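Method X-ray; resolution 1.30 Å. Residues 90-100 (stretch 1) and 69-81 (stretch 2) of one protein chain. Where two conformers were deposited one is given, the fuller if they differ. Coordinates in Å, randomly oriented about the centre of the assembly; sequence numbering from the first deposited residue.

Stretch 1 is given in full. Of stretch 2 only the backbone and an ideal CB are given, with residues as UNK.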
# COMPACT_ATOMS: atom_id res chain seq x y z
N ALA A 90 -2.92 -7.32 19.91
CA ALA A 90 -4.25 -6.74 19.87
C ALA A 90 -4.44 -5.79 18.69
O ALA A 90 -5.47 -5.80 18.03
CB ALA A 90 -4.57 -6.03 21.17
N CYS A 91 -3.41 -5.01 18.40
CA CYS A 91 -3.50 -4.08 17.27
C CYS A 91 -3.58 -4.82 15.95
O CYS A 91 -4.45 -4.50 15.13
CB CYS A 91 -2.34 -3.14 17.24
SG CYS A 91 -2.47 -1.95 15.86
N VAL A 92 -2.71 -5.80 15.72
CA VAL A 92 -2.77 -6.51 14.43
C VAL A 92 -4.08 -7.28 14.28
O VAL A 92 -4.62 -7.39 13.18
CB VAL A 92 -1.52 -7.39 14.09
CG1 VAL A 92 -0.31 -6.52 13.81
CG2 VAL A 92 -1.25 -8.47 15.13
N GLN A 93 -4.62 -7.81 15.39
CA GLN A 93 -5.97 -8.42 15.32
C GLN A 93 -6.99 -7.40 14.82
O GLN A 93 -7.75 -7.69 13.89
CB GLN A 93 -6.41 -8.96 16.68
CG GLN A 93 -5.68 -10.21 17.10
CD GLN A 93 -5.90 -10.59 18.54
OE1 GLN A 93 -6.13 -9.73 19.40
NE2 GLN A 93 -5.82 -11.87 18.81
N GLU A 94 -7.02 -6.22 15.44
CA GLU A 94 -8.00 -5.22 15.05
C GLU A 94 -7.76 -4.67 13.64
O GLU A 94 -8.72 -4.41 12.90
CB GLU A 94 -8.08 -4.10 16.09
CG GLU A 94 -8.68 -4.58 17.41
CD GLU A 94 -8.85 -3.47 18.43
OE1 GLU A 94 -8.79 -2.31 18.05
OE2 GLU A 94 -9.07 -3.75 19.62
N MET A 95 -6.49 -4.51 13.27
CA MET A 95 -6.17 -4.08 11.89
C MET A 95 -6.71 -5.09 10.88
O MET A 95 -7.31 -4.71 9.87
CB MET A 95 -4.65 -3.95 11.69
CG MET A 95 -4.04 -2.75 12.34
SD MET A 95 -2.24 -2.69 12.23
CE MET A 95 -2.01 -2.37 10.49
N SER A 96 -6.49 -6.39 11.16
CA SER A 96 -6.90 -7.44 10.23
C SER A 96 -8.42 -7.47 10.10
O SER A 96 -8.95 -7.61 9.02
CB SER A 96 -6.33 -8.81 10.63
OG SER A 96 -7.00 -9.39 11.74
N SER A 97 -9.12 -7.31 11.23
CA SER A 97 -10.58 -7.27 11.18
C SER A 97 -11.10 -6.06 10.40
O SER A 97 -12.06 -6.19 9.61
CB SER A 97 -11.17 -7.26 12.60
OG SER A 97 -10.83 -8.43 13.28
N GLY A 98 -10.48 -4.90 10.63
CA GLY A 98 -10.91 -3.70 9.95
C GLY A 98 -10.73 -3.78 8.45
O GLY A 98 -11.64 -3.41 7.70
N ILE A 99 -9.59 -4.30 8.00
CA ILE A 99 -9.37 -4.42 6.55
C ILE A 99 -10.18 -5.54 5.91
O ILE A 99 -10.67 -5.39 4.79
CB ILE A 99 -7.87 -4.47 6.23
CG1 ILE A 99 -7.60 -4.19 4.73
CG2 ILE A 99 -7.23 -5.80 6.62
CD1 ILE A 99 -8.14 -2.89 4.18
N LEU A 100 -10.38 -6.64 6.65
CA LEU A 100 -11.24 -7.71 6.13
C LEU A 100 -12.63 -7.14 5.82
O LEU A 100 -13.19 -7.42 4.76
CB LEU A 100 -11.34 -8.87 7.12
CG LEU A 100 -11.96 -10.15 6.60
CD1 LEU A 100 -10.96 -10.93 5.78
CD2 LEU A 100 -12.46 -11.00 7.77
N UNK A 69 -3.97 7.01 11.89
CA UNK A 69 -4.40 6.38 10.64
C UNK A 69 -5.07 5.03 10.91
O UNK A 69 -6.04 4.66 10.23
CB UNK A 69 -3.21 6.20 9.70
N UNK A 70 -4.54 4.28 11.89
CA UNK A 70 -5.15 3.01 12.25
C UNK A 70 -6.60 3.20 12.79
O UNK A 70 -7.51 2.42 12.43
CB UNK A 70 -4.28 2.30 13.29
N UNK A 71 -6.79 4.23 13.62
CA UNK A 71 -8.14 4.54 14.15
C UNK A 71 -9.06 4.95 13.00
O UNK A 71 -10.17 4.46 12.84
CB UNK A 71 -8.08 5.65 15.20
N UNK A 72 -8.56 5.86 12.16
CA UNK A 72 -9.38 6.48 11.11
C UNK A 72 -9.79 5.48 10.01
O UNK A 72 -10.95 5.35 9.65
CB UNK A 72 -8.62 7.65 10.48
N UNK A 73 -8.80 4.75 9.50
CA UNK A 73 -9.02 3.90 8.33
C UNK A 73 -9.55 2.51 8.70
O UNK A 73 -10.34 1.93 7.97
CB UNK A 73 -7.72 3.76 7.54
N UNK A 74 -9.09 1.99 9.84
CA UNK A 74 -9.36 0.60 10.23
C UNK A 74 -10.18 0.41 11.49
O UNK A 74 -10.44 -0.74 11.87
CB UNK A 74 -8.03 -0.13 10.41
N UNK A 75 -10.61 1.50 12.11
CA UNK A 75 -11.43 1.49 13.34
C UNK A 75 -10.73 0.75 14.47
O UNK A 75 -11.37 0.21 15.37
CB UNK A 75 -12.79 0.85 13.07
N UNK A 76 -9.40 0.80 14.50
CA UNK A 76 -8.66 0.27 15.66
C UNK A 76 -9.08 1.14 16.84
O UNK A 76 -9.15 2.36 16.74
CB UNK A 76 -7.14 0.29 15.45
N UNK A 77 -9.36 0.49 17.97
CA UNK A 77 -9.82 1.21 19.17
C UNK A 77 -8.72 2.04 19.78
O UNK A 77 -7.60 1.57 19.96
CB UNK A 77 -10.36 0.23 20.21
N UNK A 78 -9.05 3.26 20.20
CA UNK A 78 -8.07 4.12 20.88
C UNK A 78 -7.51 3.42 22.13
O UNK A 78 -6.31 3.49 22.41
CB UNK A 78 -8.71 5.46 21.26
N UNK A 79 -8.42 2.78 22.86
CA UNK A 79 -8.09 2.04 24.06
C UNK A 79 -7.06 0.93 23.81
O UNK A 79 -6.15 0.72 24.61
CB UNK A 79 -9.37 1.44 24.66
N UNK A 80 -7.20 0.24 22.69
CA UNK A 80 -6.26 -0.83 22.31
C UNK A 80 -4.86 -0.27 22.09
O UNK A 80 -3.86 -0.81 22.56
CB UNK A 80 -6.74 -1.54 21.05
N UNK A 81 -4.80 0.84 21.36
CA UNK A 81 -3.53 1.47 21.11
C UNK A 81 -2.92 2.05 22.38
O UNK A 81 -1.71 1.92 22.58
CB UNK A 81 -3.69 2.57 20.05

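Position 69 is helical, and its ideal CB finds nothing of stretch 1 within 5.5 Å, so this contact sets no rule there; the residue is Ala69.

At position 70 CA-to-CB points toward stretch 1, yet the ideal CB stays 5.1 Å from Met95 CG and 5.3 Å from Cys91 SG. That gap suits a long aliphatic chain, whether methionine, leucine or the stem of a lysine. Lys70 is found, laying CD 3.8 Å from Cys91 SG and CE 3.8 Å from Met95 SD, while its NZ is hydrogen-bonded elsewhere in the structure.

Positions 71, 72 and 73 are out of reach and remain undetermined from this side; they hold Arg71, Asn72 and Val73.

Position 74 points toward stretch 1, its ideal CB 4.6 Å from both Met95 CA and Gly98 CA. The backbones come close here, which the glycine allows: a CB on Gly98 would lie 2.2 Å from the O of 74, a clash. Instead Gly98 CA makes a CA-H...O contact of 3.6 Å with that O. A medium apolar side chain fits, such as leucine, isoleucine or methionine. Leu74 places CD1 4.0 Å from Met95 CG and CD2 3.9 Å from Ile99 CB, and a water oxygen lies within hydrogen-bonding distance of Leu74 O (2.7 Å) and Glu94 O (2.8 Å).

Position 75 leaves the helix with positive phi (58°), a conformation that favours glycine, asparagine or aspartate, though others tolerate it. Its CB points sideways with no near neighbour. Gln75 occupies it, and the oxygen of a second water lies 3.0 Å from Gln75 O.

At 76 the extended backbone (-64/136) and an ideal CB 4.0 Å from Glu94 OE1, with Cys91 and Met95 beyond, invite a compact branched residue; valine or isoleucine would serve. Val76 sets CG2 3.9 Å from Met95 CG and CG1 4.4 Å from Cys91 SG.

Position 77 is an N-cap whose backbone N gives Glu94 OE1 a straight hydrogen bond (2.9 Å, 171°), for which almost any side chain would do. A positive charge would also suit the carboxylate. Arg77 brings one near, but NE is 4.3 Å from Glu94 OE2, with no N-H directed at it.

Positions 78 and 79 make no contact; they are Ala78 and Glu79.

At 80 the ideal CB sits 3.5 Å from Glu94 OE2, asking for a short donor: serine or threonine. Thr80 OG1 donates to Glu94 OE2 (2.6 Å), and CG2 packs 3.7 Å from Ala90 CB.

Position 81 points sideways, so only a longer apolar chain would reach back. Leu81 does, with CD2 4.0 Å from Cys91 SG.

Stretch 2 69-81: AKRNVLQVRAETL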
# COMPACT_ATOMS: atom_id res chain seq x y z
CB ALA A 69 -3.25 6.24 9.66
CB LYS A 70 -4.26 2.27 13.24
CG LYS A 70 -2.96 1.77 12.60
CD LYS A 70 -2.01 1.14 13.63
CE LYS A 70 -0.72 0.72 12.97
NZ LYS A 70 0.16 1.87 12.65
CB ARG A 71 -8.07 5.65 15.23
CG ARG A 71 -7.23 5.26 16.46
CD ARG A 71 -7.47 6.18 17.63
NE ARG A 71 -7.23 7.58 17.29
CZ ARG A 71 -6.09 8.25 17.43
NH1 ARG A 71 -4.99 7.69 17.92
NH2 ARG A 71 -6.04 9.53 17.00
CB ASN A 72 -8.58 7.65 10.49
CG ASN A 72 -9.33 8.38 9.40
OD1 ASN A 72 -10.53 8.58 9.51
ND2 ASN A 72 -8.61 8.76 8.33
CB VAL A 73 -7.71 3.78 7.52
CG1 VAL A 73 -7.90 2.86 6.31
CG2 VAL A 73 -7.24 5.16 7.08
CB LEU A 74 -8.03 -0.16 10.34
CG LEU A 74 -7.22 -0.25 9.04
CD1 LEU A 74 -5.87 -0.84 9.36
CD2 LEU A 74 -7.98 -1.03 7.98
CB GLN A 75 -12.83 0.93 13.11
CG GLN A 75 -13.66 1.72 12.11
CD GLN A 75 -13.31 1.39 10.69
OE1 GLN A 75 -13.17 0.22 10.32
NE2 GLN A 75 -13.13 2.43 9.87
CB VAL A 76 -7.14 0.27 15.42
CG1 VAL A 76 -6.39 -0.14 16.68
CG2 VAL A 76 -6.77 -0.66 14.26
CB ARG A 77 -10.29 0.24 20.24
CG ARG A 77 -11.48 -0.57 19.84
CD ARG A 77 -11.78 -1.50 21.01
NE ARG A 77 -12.97 -2.29 20.76
CZ ARG A 77 -13.40 -3.27 21.56
NH1 ARG A 77 -12.73 -3.57 22.66
NH2 ARG A 77 -14.51 -3.92 21.26
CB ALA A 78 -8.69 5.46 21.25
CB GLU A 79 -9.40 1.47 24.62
CG GLU A 79 -10.40 2.56 25.01
CD GLU A 79 -10.99 3.38 23.85
OE1 GLU A 79 -11.27 2.84 22.71
OE2 GLU A 79 -11.21 4.60 24.13
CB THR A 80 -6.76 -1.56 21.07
OG1 THR A 80 -8.02 -2.17 21.38
CG2 THR A 80 -5.76 -2.62 20.62
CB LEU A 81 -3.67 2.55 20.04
CG LEU A 81 -3.98 1.98 18.66
CD1 LEU A 81 -4.62 3.02 17.77
CD2 LEU A 81 -2.76 1.38 17.99
O HOH W 1 -10.89 -2.78 13.64
O HOH W 2 -11.51 -2.67 16.30
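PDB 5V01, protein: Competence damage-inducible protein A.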